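Local coordinates for protein argonaute (Methanocaldococcus jannaschii, PDB 5G5S), which uses short single-stranded DNA guides to bind complementary DNA targets and slice them, possibly in defence against invading genetic elements, at residues 669-674 against 686-691; 661-666 against 677-682; 597-602 against 681-686. All blocks are in the same frame, centred on the assembly; numbering follows the deposited sequence.

How the contacts relate
Following the chain, strand 593-600 leads into 597-602, helix 656-666 carries 661-666, and the loop after it runs through 669-674 and 677-682 into helix 684-697. Contact 2 closes the short loop from the helix to 677-682. Its span lies inside that of contact 3, which returns the chain to the strand some 80 residues earlier, but the two close on the same stretch, sharing Arg-681 and Ile-682. Contact 1 crosses both, because its loop half lies inside their spans while 686-691 mostly follows them. Ala-684 N probably donates a hydrogen bond to Leu-665 O. Together the contacts tie the central sheet of the PIWI domain, helices 656-666 and 684-697 and the guide-binding loop.

Contact 1. Residues 669-674 against 686-691; sequences NYSALY and IHYADK
His-687 faces Ser-671 with the edge of its imidazole, NE2 standing 4.1 Å from OG. That nitrogen is already used within the helix, as acceptor from Lys-691 NZ, a bond that, with NZ 19° out of the ring plane, probably helps to set the rotation of the ring. CD2 of the same ring lies over one face of Tyr-688, offset toward the rim.

Tyr-688 carries most of the contact. CG is anti to the carbonyl carbon (chi1 -71°), beside the backbone N; from there the ring extends to the loop, where OH meets the turn. Tyr-670 N donates to Tyr-688 OH at 3.1 Å in a nearly straight bond (164°), while Ser-671 OG shares a 2.7 Å hydrogen bond with Tyr-688 OH. Both partners lie near the ring plane. A tyrosine suits the place because only its tip is polar, and that tip meets a buried backbone N-H and a hydroxyl. Ser-671, the centre of an inverse gamma turn, is small enough to fit, and it interacts with guide DNA.

One turn on, Lys-691 runs extended beyond CG and brings NZ to 3.1 Å from Ser-671 OG. Tyr-674 CD2 is 4.1 Å from the same NZ, which sits at the ring edge near its plane, not over a face.

Helix 684-697, which also bears Asp-690, probably catalytic, is joined here to a loop whose Ser-671 contacts the guide. Beyond it, Leu-673 N is hydrogen-bonded to Gln-481 OE1 of helix 473-485, Tyr-674 rests on strand 456-462, and Tyr-688 packs against Tyr-524 of strand 517-525.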
loop_
_atom_site.group_PDB
_atom_site.type_symbol
_atom_site.label_atom_id
_atom_site.label_comp_id
_atom_site.label_asym_id
_atom_site.label_seq_id
_atom_site.Cartn_x
_atom_site.Cartn_y
_atom_site.Cartn_z
ATOM N N ASN A 669 -12.382 -8.672 0.394
ATOM C CA ASN A 669 -12.547 -7.285 0.007
ATOM C C ASN A 669 -13.986 -6.750 0.172
ATOM O O ASN A 669 -14.945 -7.382 -0.270
ATOM C CB ASN A 669 -12.112 -7.150 -1.479
ATOM C CG ASN A 669 -11.995 -5.735 -1.964
ATOM O OD1 ASN A 669 -12.122 -5.434 -3.147
ATOM N ND2 ASN A 669 -11.680 -4.839 -1.071
ATOM N N TYR A 670 -14.105 -5.553 0.774
ATOM C CA TYR A 670 -15.336 -4.792 0.904
ATOM C C TYR A 670 -15.178 -3.470 0.153
ATOM O O TYR A 670 -16.104 -2.693 0.128
ATOM C CB TYR A 670 -15.720 -4.574 2.370
ATOM C CG TYR A 670 -16.271 -5.815 3.039
ATOM C CD1 TYR A 670 -17.630 -6.117 2.984
ATOM C CD2 TYR A 670 -15.442 -6.669 3.761
ATOM C CE1 TYR A 670 -18.147 -7.248 3.614
ATOM C CE2 TYR A 670 -15.945 -7.810 4.381
ATOM C CZ TYR A 670 -17.296 -8.098 4.301
ATOM O OH TYR A 670 -17.793 -9.220 4.917
ATOM N N SER A 671 -14.012 -3.229 -0.480
ATOM C CA SER A 671 -13.699 -2.046 -1.305
ATOM C C SER A 671 -14.099 -2.353 -2.764
ATOM O O SER A 671 -13.303 -2.192 -3.692
ATOM C CB SER A 671 -12.213 -1.696 -1.224
ATOM O OG SER A 671 -11.727 -1.703 0.108
ATOM N N ALA A 672 -15.339 -2.819 -2.941
ATOM C CA ALA A 672 -15.920 -3.218 -4.214
ATOM C C ALA A 672 -16.056 -2.075 -5.230
ATOM O O ALA A 672 -16.037 -2.331 -6.436
ATOM C CB ALA A 672 -17.259 -3.882 -3.973
ATOM N N LEU A 673 -16.167 -0.826 -4.747
ATOM C CA LEU A 673 -16.307 0.372 -5.585
ATOM C C LEU A 673 -14.965 0.942 -6.062
ATOM O O LEU A 673 -14.941 1.671 -7.055
ATOM C CB LEU A 673 -17.109 1.455 -4.849
ATOM C CG LEU A 673 -18.588 1.183 -4.584
ATOM C CD1 LEU A 673 -19.067 1.975 -3.383
ATOM C CD2 LEU A 673 -19.443 1.488 -5.825
ATOM N N TYR A 674 -13.856 0.612 -5.363
ATOM C CA TYR A 674 -12.509 1.086 -5.697
ATOM C C TYR A 674 -11.640 0.012 -6.354
ATOM O O TYR A 674 -12.057 -1.145 -6.483
ATOM C CB TYR A 674 -11.773 1.613 -4.446
ATOM C CG TYR A 674 -12.528 2.609 -3.594
ATOM C CD1 TYR A 674 -13.225 3.668 -4.173
ATOM C CD2 TYR A 674 -12.466 2.551 -2.206
ATOM C CE1 TYR A 674 -13.909 4.599 -3.390
ATOM C CE2 TYR A 674 -13.113 3.495 -1.413
ATOM C CZ TYR A 674 -13.852 4.508 -2.008
ATOM O OH TYR A 674 -14.508 5.428 -1.225
ATOM N N ILE A 686 -3.052 -6.413 5.374
ATOM C CA ILE A 686 -2.020 -5.398 5.135
ATOM C C ILE A 686 -2.578 -4.180 4.370
ATOM O O ILE A 686 -2.259 -3.043 4.727
ATOM C CB ILE A 686 -0.674 -5.983 4.584
ATOM C CG1 ILE A 686 0.424 -4.891 4.458
ATOM C CG2 ILE A 686 -0.863 -6.789 3.282
ATOM C CD1 ILE A 686 1.811 -5.371 4.135
ATOM N N HIS A 687 -3.459 -4.423 3.375
ATOM C CA HIS A 687 -4.135 -3.384 2.580
ATOM C C HIS A 687 -4.924 -2.400 3.476
ATOM O O HIS A 687 -4.836 -1.192 3.281
ATOM C CB HIS A 687 -5.068 -4.035 1.526
ATOM C CG HIS A 687 -5.975 -3.073 0.828
ATOM N ND1 HIS A 687 -5.548 -2.349 -0.277
ATOM C CD2 HIS A 687 -7.261 -2.745 1.092
ATOM C CE1 HIS A 687 -6.573 -1.601 -0.639
ATOM N NE2 HIS A 687 -7.624 -1.792 0.163
ATOM N N TYR A 688 -5.716 -2.935 4.418
ATOM C CA TYR A 688 -6.535 -2.142 5.323
ATOM C C TYR A 688 -5.733 -1.476 6.441
ATOM O O TYR A 688 -6.108 -0.386 6.867
ATOM C CB TYR A 688 -7.758 -2.929 5.830
ATOM C CG TYR A 688 -8.809 -3.156 4.760
ATOM C CD1 TYR A 688 -9.360 -2.085 4.056
ATOM C CD2 TYR A 688 -9.315 -4.428 4.512
ATOM C CE1 TYR A 688 -10.352 -2.283 3.094
ATOM C CE2 TYR A 688 -10.308 -4.638 3.557
ATOM C CZ TYR A 688 -10.814 -3.563 2.841
ATOM O OH TYR A 688 -11.773 -3.772 1.882
ATOM N N ALA A 689 -4.615 -2.095 6.883
ATOM C CA ALA A 689 -3.704 -1.496 7.865
ATOM C C ALA A 689 -3.105 -0.204 7.247
ATOM O O ALA A 689 -3.042 0.833 7.918
ATOM C CB ALA A 689 -2.583 -2.463 8.223
ATOM N N ASP A 690 -2.702 -0.275 5.959
ATOM C CA ASP A 690 -2.149 0.861 5.229
ATOM C C ASP A 690 -3.188 1.976 5.047
ATOM O O ASP A 690 -2.858 3.143 5.240
ATOM C CB ASP A 690 -1.544 0.426 3.887
ATOM C CG ASP A 690 -0.939 1.586 3.114
ATOM O OD1 ASP A 690 0.036 2.199 3.620
ATOM O OD2 ASP A 690 -1.477 1.927 2.038
ATOM N N LYS A 691 -4.445 1.608 4.726
ATOM C CA LYS A 691 -5.564 2.537 4.561
ATOM C C LYS A 691 -5.930 3.259 5.874
ATOM O O LYS A 691 -6.375 4.411 5.833
ATOM C CB LYS A 691 -6.788 1.807 3.979
ATOM C CG LYS A 691 -6.807 1.732 2.446
ATOM C CD LYS A 691 -8.091 1.066 1.965
ATOM C CE LYS A 691 -8.502 1.470 0.559
ATOM N NZ LYS A 691 -9.566 0.578 -0.003
#

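Contact 2. Residues 661-666 against 677-682; sequences LLYDLT and GRYLRI
Thr-666 O accepts a hydrogen bond from Leu-680 N, 2.8 Å long and almost straight at 176°, the N-H coming in somewhat tilted from the carbonyl plane. Around this bond the threonine side chain fits against the loop backbone: CB is 3.2 Å from Leu-680 O, and the methyl CG2 lies 3.9 Å from Ile-682 C. A beta-branched residue suits the spot, since its methyl lies against the loop backbone while its hydroxyl is taken up within its own segment. Thr-666 OG1 stands between the backbone N and the carbonyl carbon, the crowded position (chi1 73°), from which it donates to Tyr-663 O at 2.6 Å. That carbonyl also accepts from Thr-666 N, so two donors of one residue grip it, and the OG1 bond holds the side-chain rotation.

This is the link between helices 656-666 and 684-697 of the PIWI domain, an RNase H-like fold: the loop leaves the first helix, comes back past its C-terminal part and then enters the second. The side chain of Leu-680, whose CB and CG also approach Thr-666 O, lies about 5 Å from that of the guide-contacting Ser-671.

Further out, Tyr-663 OH approaches the ring of Tyr-679 obliquely, 4.0 Å from both CD2 and CE2. The phenol of Tyr-663 is held in turn by Phe-309, whose ring meets its own, and by Phe-624 of strand 621-625, which also touches Thr-666. On the loop side Arg-678 bonds to Asn-477 of helix 473-485, and the guanidinium of Arg-681 reaches Lys-601 O.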
loop_
_atom_site.group_PDB
_atom_site.type_symbol
_atom_site.label_atom_id
_atom_site.label_comp_id
_atom_site.label_asym_id
_atom_site.label_seq_id
_atom_site.Cartn_x
_atom_site.Cartn_y
_atom_site.Cartn_z
ATOM N N LEU A 661 -3.018 -18.900 0.220
ATOM C CA LEU A 661 -3.550 -18.181 1.380
ATOM C C LEU A 661 -3.567 -16.672 1.136
ATOM O O LEU A 661 -4.555 -16.014 1.449
ATOM C CB LEU A 661 -2.753 -18.510 2.667
ATOM C CG LEU A 661 -3.079 -17.641 3.924
ATOM C CD1 LEU A 661 -4.522 -17.796 4.350
ATOM C CD2 LEU A 661 -2.190 -17.981 5.066
ATOM N N LEU A 662 -2.468 -16.128 0.603
ATOM C CA LEU A 662 -2.336 -14.701 0.312
ATOM C C LEU A 662 -3.319 -14.272 -0.744
ATOM O O LEU A 662 -3.955 -13.225 -0.583
ATOM C CB LEU A 662 -0.885 -14.343 -0.046
ATOM C CG LEU A 662 0.150 -14.575 1.080
ATOM C CD1 LEU A 662 1.552 -14.263 0.607
ATOM C CD2 LEU A 662 -0.198 -13.810 2.351
ATOM N N TYR A 663 -3.506 -15.125 -1.796
ATOM C CA TYR A 663 -4.503 -14.917 -2.843
ATOM C C TYR A 663 -5.902 -14.902 -2.258
ATOM O O TYR A 663 -6.705 -14.060 -2.654
ATOM C CB TYR A 663 -4.423 -15.994 -3.951
ATOM C CG TYR A 663 -5.485 -15.793 -5.013
ATOM C CD1 TYR A 663 -5.422 -14.716 -5.893
ATOM C CD2 TYR A 663 -6.609 -16.613 -5.067
ATOM C CE1 TYR A 663 -6.424 -14.496 -6.844
ATOM C CE2 TYR A 663 -7.611 -16.411 -6.020
ATOM C CZ TYR A 663 -7.516 -15.348 -6.905
ATOM O OH TYR A 663 -8.495 -15.140 -7.851
ATOM N N ASP A 664 -6.209 -15.849 -1.354
ATOM C CA ASP A 664 -7.530 -15.944 -0.722
ATOM C C ASP A 664 -7.840 -14.675 0.057
ATOM O O ASP A 664 -8.994 -14.269 0.103
ATOM C CB ASP A 664 -7.609 -17.149 0.242
ATOM C CG ASP A 664 -7.535 -18.536 -0.376
ATOM O OD1 ASP A 664 -7.656 -18.645 -1.620
ATOM O OD2 ASP A 664 -7.300 -19.512 0.381
ATOM N N LEU A 665 -6.806 -14.067 0.678
ATOM C CA LEU A 665 -6.931 -12.840 1.465
ATOM C C LEU A 665 -7.161 -11.592 0.622
ATOM O O LEU A 665 -7.728 -10.640 1.133
ATOM C CB LEU A 665 -5.766 -12.668 2.449
ATOM C CG LEU A 665 -5.690 -13.687 3.594
ATOM C CD1 LEU A 665 -4.309 -13.678 4.241
ATOM C CD2 LEU A 665 -6.770 -13.437 4.640
ATOM N N THR A 666 -6.786 -11.604 -0.678
ATOM C CA THR A 666 -7.062 -10.484 -1.616
ATOM C C THR A 666 -8.580 -10.478 -1.980
ATOM O O THR A 666 -9.119 -9.483 -2.480
ATOM C CB THR A 666 -6.191 -10.593 -2.907
ATOM O OG1 THR A 666 -6.672 -11.657 -3.751
ATOM C CG2 THR A 666 -4.689 -10.750 -2.620
ATOM N N GLY A 677 -11.053 -3.977 -10.437
ATOM C CA GLY A 677 -11.978 -5.098 -10.348
ATOM C C GLY A 677 -12.506 -5.394 -8.956
ATOM O O GLY A 677 -12.641 -4.495 -8.116
ATOM N N ARG A 678 -12.804 -6.682 -8.719
ATOM C CA ARG A 678 -13.387 -7.226 -7.492
ATOM C C ARG A 678 -12.388 -7.503 -6.358
ATOM O O ARG A 678 -12.708 -7.237 -5.197
ATOM C CB ARG A 678 -14.171 -8.509 -7.827
ATOM C CG ARG A 678 -15.243 -8.871 -6.813
ATOM C CD ARG A 678 -16.419 -9.568 -7.465
ATOM N NE ARG A 678 -17.119 -8.686 -8.400
ATOM C CZ ARG A 678 -18.072 -7.824 -8.055
ATOM N NH1 ARG A 678 -18.466 -7.724 -6.787
ATOM N NH2 ARG A 678 -18.636 -7.051 -8.973
ATOM N N TYR A 679 -11.226 -8.111 -6.684
ATOM C CA TYR A 679 -10.220 -8.516 -5.697
ATOM C C TYR A 679 -9.072 -7.518 -5.563
ATOM O O TYR A 679 -8.833 -6.730 -6.482
ATOM C CB TYR A 679 -9.743 -9.975 -5.930
ATOM C CG TYR A 679 -10.833 -10.918 -6.416
ATOM C CD1 TYR A 679 -12.092 -10.934 -5.818
ATOM C CD2 TYR A 679 -10.600 -11.804 -7.464
ATOM C CE1 TYR A 679 -13.114 -11.759 -6.296
ATOM C CE2 TYR A 679 -11.609 -12.648 -7.939
ATOM C CZ TYR A 679 -12.865 -12.621 -7.351
ATOM O OH TYR A 679 -13.868 -13.454 -7.800
ATOM N N LEU A 680 -8.403 -7.506 -4.392
ATOM C CA LEU A 680 -7.313 -6.563 -4.115
ATOM C C LEU A 680 -5.993 -6.998 -4.725
ATOM O O LEU A 680 -5.828 -8.169 -5.037
ATOM C CB LEU A 680 -7.158 -6.343 -2.599
ATOM C CG LEU A 680 -8.386 -5.817 -1.851
ATOM C CD1 LEU A 680 -8.333 -6.177 -0.392
ATOM C CD2 LEU A 680 -8.580 -4.331 -2.070
ATOM N N ARG A 681 -5.054 -6.060 -4.897
ATOM C CA ARG A 681 -3.718 -6.354 -5.390
ATOM C C ARG A 681 -2.917 -7.017 -4.240
ATOM O O ARG A 681 -2.151 -7.971 -4.454
ATOM C CB ARG A 681 -3.005 -5.061 -5.846
ATOM C CG ARG A 681 -1.639 -5.349 -6.484
ATOM C CD ARG A 681 -0.965 -4.148 -7.092
ATOM N NE ARG A 681 0.421 -4.485 -7.418
ATOM C CZ ARG A 681 1.488 -3.809 -7.001
ATOM N NH1 ARG A 681 1.344 -2.709 -6.267
ATOM N NH2 ARG A 681 2.706 -4.201 -7.348
ATOM N N ILE A 682 -3.094 -6.485 -3.020
ATOM C CA ILE A 682 -2.395 -6.989 -1.848
ATOM C C ILE A 682 -3.373 -7.559 -0.817
ATOM O O ILE A 682 -4.487 -7.055 -0.745
ATOM C CB ILE A 682 -1.329 -5.999 -1.273
ATOM C CG1 ILE A 682 -1.951 -4.759 -0.635
ATOM C CG2 ILE A 682 -0.203 -5.659 -2.289
ATOM C CD1 ILE A 682 -1.096 -4.217 0.465
#

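Contact 3. Residues 597-602 against 681-686; sequences ISIRKN and RIPAPI
Arg-681 and Lys-601 make the polar half of this contact. The arginine runs extended from CG to NE, with CG anti to the backbone N (chi1 -175°), and this reach carries its guanidinium to the backbone just past strand 593-600. Arg-681 NH2 donates to Lys-601 O at 2.6 Å, in the carbonyl plane on a lone pair and at a moderately bent 151°; Arg-681 NH1 adds a weak second bond of 3.2 Å to Lys-601 O. The carbonyl oxygen lies at the guanidinium edge, near its plane. The same group also donates to Pro-635 O through NH2 and to Asn-634 O through NE, so one side chain gathers carbonyls from two separate loops, a task for which arginine's several N-H groups are well suited.

Apolar contacts form the buried half. Ile-599 meets three side chains: CD1 reaches Pro-683 CG tip to tip at 4.2 Å, CG2 lies 4.4 Å from Ile-682 CG2, and CB is 4.4 Å from Ile-686 CD1. Branched and aliphatic groups suit this buried interior, and Pro-683, at the N-cap position, supplies an apolar surface just where helix 684-697 starts. Lys-601 contributes its aliphatic root, CB lying 4.0 Å from Ile-682 CG2.

A charge pair completes the set. The lysine chain bends at chi4 (-74°) and NZ forms a salt bridge with Asp-572 OD2, a carboxylate that probably binds manganese.

Strand 593-600 pairs in parallel with strand 566-571, which leads directly to Asp-572, while helix 684-697 bears Asp-690. A helix packed on the central sheet, carrying one acidic residue toward those borne by the strands and loops, is characteristic of the RNase H-like fold of PIWI domains; here the start of that helix packs on strand 593-600 beside the probable slicing site.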
loop_
_atom_site.group_PDB
_atom_site.type_symbol
_atom_site.label_atom_id
_atom_site.label_comp_id
_atom_site.label_asym_id
_atom_site.label_seq_id
_atom_site.Cartn_x
_atom_site.Cartn_y
_atom_site.Cartn_z
ATOM N N ILE A 597 6.135 -12.695 6.947
ATOM C CA ILE A 597 6.427 -12.692 5.530
ATOM C C ILE A 597 6.400 -11.227 5.075
ATOM O O ILE A 597 5.594 -10.435 5.570
ATOM C CB ILE A 597 5.501 -13.650 4.724
ATOM C CG1 ILE A 597 6.139 -14.011 3.339
ATOM C CG2 ILE A 597 4.059 -13.102 4.620
ATOM C CD1 ILE A 597 5.530 -15.197 2.526
ATOM N N SER A 598 7.313 -10.866 4.177
ATOM C CA SER A 598 7.405 -9.520 3.631
ATOM C C SER A 598 6.599 -9.456 2.333
ATOM O O SER A 598 6.752 -10.312 1.461
ATOM C CB SER A 598 8.864 -9.129 3.409
ATOM O OG SER A 598 8.987 -7.928 2.666
ATOM N N ILE A 599 5.686 -8.486 2.245
ATOM C CA ILE A 599 4.836 -8.292 1.074
ATOM C C ILE A 599 5.156 -6.913 0.540
ATOM O O ILE A 599 4.897 -5.919 1.208
ATOM C CB ILE A 599 3.337 -8.531 1.410
ATOM C CG1 ILE A 599 3.111 -10.031 1.760
ATOM C CG2 ILE A 599 2.407 -8.062 0.248
ATOM C CD1 ILE A 599 1.859 -10.337 2.424
ATOM N N ARG A 600 5.808 -6.863 -0.626
ATOM C CA ARG A 600 6.218 -5.607 -1.238
ATOM C C ARG A 600 5.478 -5.302 -2.541
ATOM O O ARG A 600 5.673 -5.967 -3.565
ATOM C CB ARG A 600 7.746 -5.531 -1.372
ATOM C CG ARG A 600 8.439 -5.604 -0.009
ATOM C CD ARG A 600 9.916 -5.327 -0.087
ATOM N NE ARG A 600 10.231 -3.897 -0.044
ATOM C CZ ARG A 600 10.446 -3.206 1.072
ATOM N NH1 ARG A 600 10.359 -3.798 2.256
ATOM N NH2 ARG A 600 10.736 -1.915 1.011
ATOM N N LYS A 601 4.592 -4.297 -2.472
ATOM C CA LYS A 601 3.794 -3.812 -3.600
ATOM C C LYS A 601 4.693 -3.035 -4.583
ATOM O O LYS A 601 4.454 -3.044 -5.783
ATOM C CB LYS A 601 2.592 -2.952 -3.104
ATOM C CG LYS A 601 2.981 -1.741 -2.244
ATOM C CD LYS A 601 1.762 -1.007 -1.688
ATOM C CE LYS A 601 2.092 -0.215 -0.438
ATOM N NZ LYS A 601 2.291 -1.092 0.753
ATOM N N ASN A 602 5.743 -2.400 -4.061
ATOM C CA ASN A 602 6.702 -1.618 -4.828
ATOM C C ASN A 602 7.932 -2.471 -4.969
ATOM O O ASN A 602 8.591 -2.761 -3.981
ATOM C CB ASN A 602 7.008 -0.274 -4.115
ATOM C CG ASN A 602 5.780 0.575 -3.836
ATOM O OD1 ASN A 602 4.921 0.795 -4.705
ATOM N ND2 ASN A 602 5.674 1.078 -2.609
ATOM N N ARG A 681 -5.054 -6.060 -4.897
ATOM C CA ARG A 681 -3.718 -6.354 -5.390
ATOM C C ARG A 681 -2.917 -7.017 -4.240
ATOM O O ARG A 681 -2.151 -7.971 -4.454
ATOM C CB ARG A 681 -3.005 -5.061 -5.846
ATOM C CG ARG A 681 -1.639 -5.349 -6.484
ATOM C CD ARG A 681 -0.965 -4.148 -7.092
ATOM N NE ARG A 681 0.421 -4.485 -7.418
ATOM C CZ ARG A 681 1.488 -3.809 -7.001
ATOM N NH1 ARG A 681 1.344 -2.709 -6.267
ATOM N NH2 ARG A 681 2.706 -4.201 -7.348
ATOM N N ILE A 682 -3.094 -6.485 -3.020
ATOM C CA ILE A 682 -2.395 -6.989 -1.848
ATOM C C ILE A 682 -3.373 -7.559 -0.817
ATOM O O ILE A 682 -4.487 -7.055 -0.745
ATOM C CB ILE A 682 -1.329 -5.999 -1.273
ATOM C CG1 ILE A 682 -1.951 -4.759 -0.635
ATOM C CG2 ILE A 682 -0.203 -5.659 -2.289
ATOM C CD1 ILE A 682 -1.096 -4.217 0.465
ATOM N N PRO A 683 -3.008 -8.625 -0.044
ATOM C CA PRO A 683 -3.953 -9.194 0.943
ATOM C C PRO A 683 -4.672 -8.169 1.826
ATOM O O PRO A 683 -4.048 -7.233 2.283
ATOM C CB PRO A 683 -3.063 -10.129 1.769
ATOM C CG PRO A 683 -1.995 -10.538 0.843
ATOM C CD PRO A 683 -1.720 -9.357 -0.029
ATOM N N ALA A 684 -5.982 -8.355 2.068
ATOM C CA ALA A 684 -6.804 -7.444 2.884
ATOM C C ALA A 684 -6.234 -7.014 4.272
ATOM O O ALA A 684 -6.283 -5.815 4.549
ATOM C CB ALA A 684 -8.240 -7.944 2.986
ATOM N N PRO A 685 -5.617 -7.894 5.118
ATOM C CA PRO A 685 -5.070 -7.404 6.404
ATOM C C PRO A 685 -4.057 -6.256 6.276
ATOM O O PRO A 685 -4.204 -5.231 6.961
ATOM C CB PRO A 685 -4.457 -8.662 7.033
ATOM C CG PRO A 685 -5.181 -9.797 6.381
ATOM C CD PRO A 685 -5.444 -9.358 4.995
ATOM N N ILE A 686 -3.052 -6.413 5.374
ATOM C CA ILE A 686 -2.020 -5.398 5.135
ATOM C C ILE A 686 -2.578 -4.180 4.370
ATOM O O ILE A 686 -2.259 -3.043 4.727
ATOM C CB ILE A 686 -0.674 -5.983 4.584
ATOM C CG1 ILE A 686 0.424 -4.891 4.458
ATOM C CG2 ILE A 686 -0.863 -6.789 3.282
ATOM C CD1 ILE A 686 1.811 -5.371 4.135
#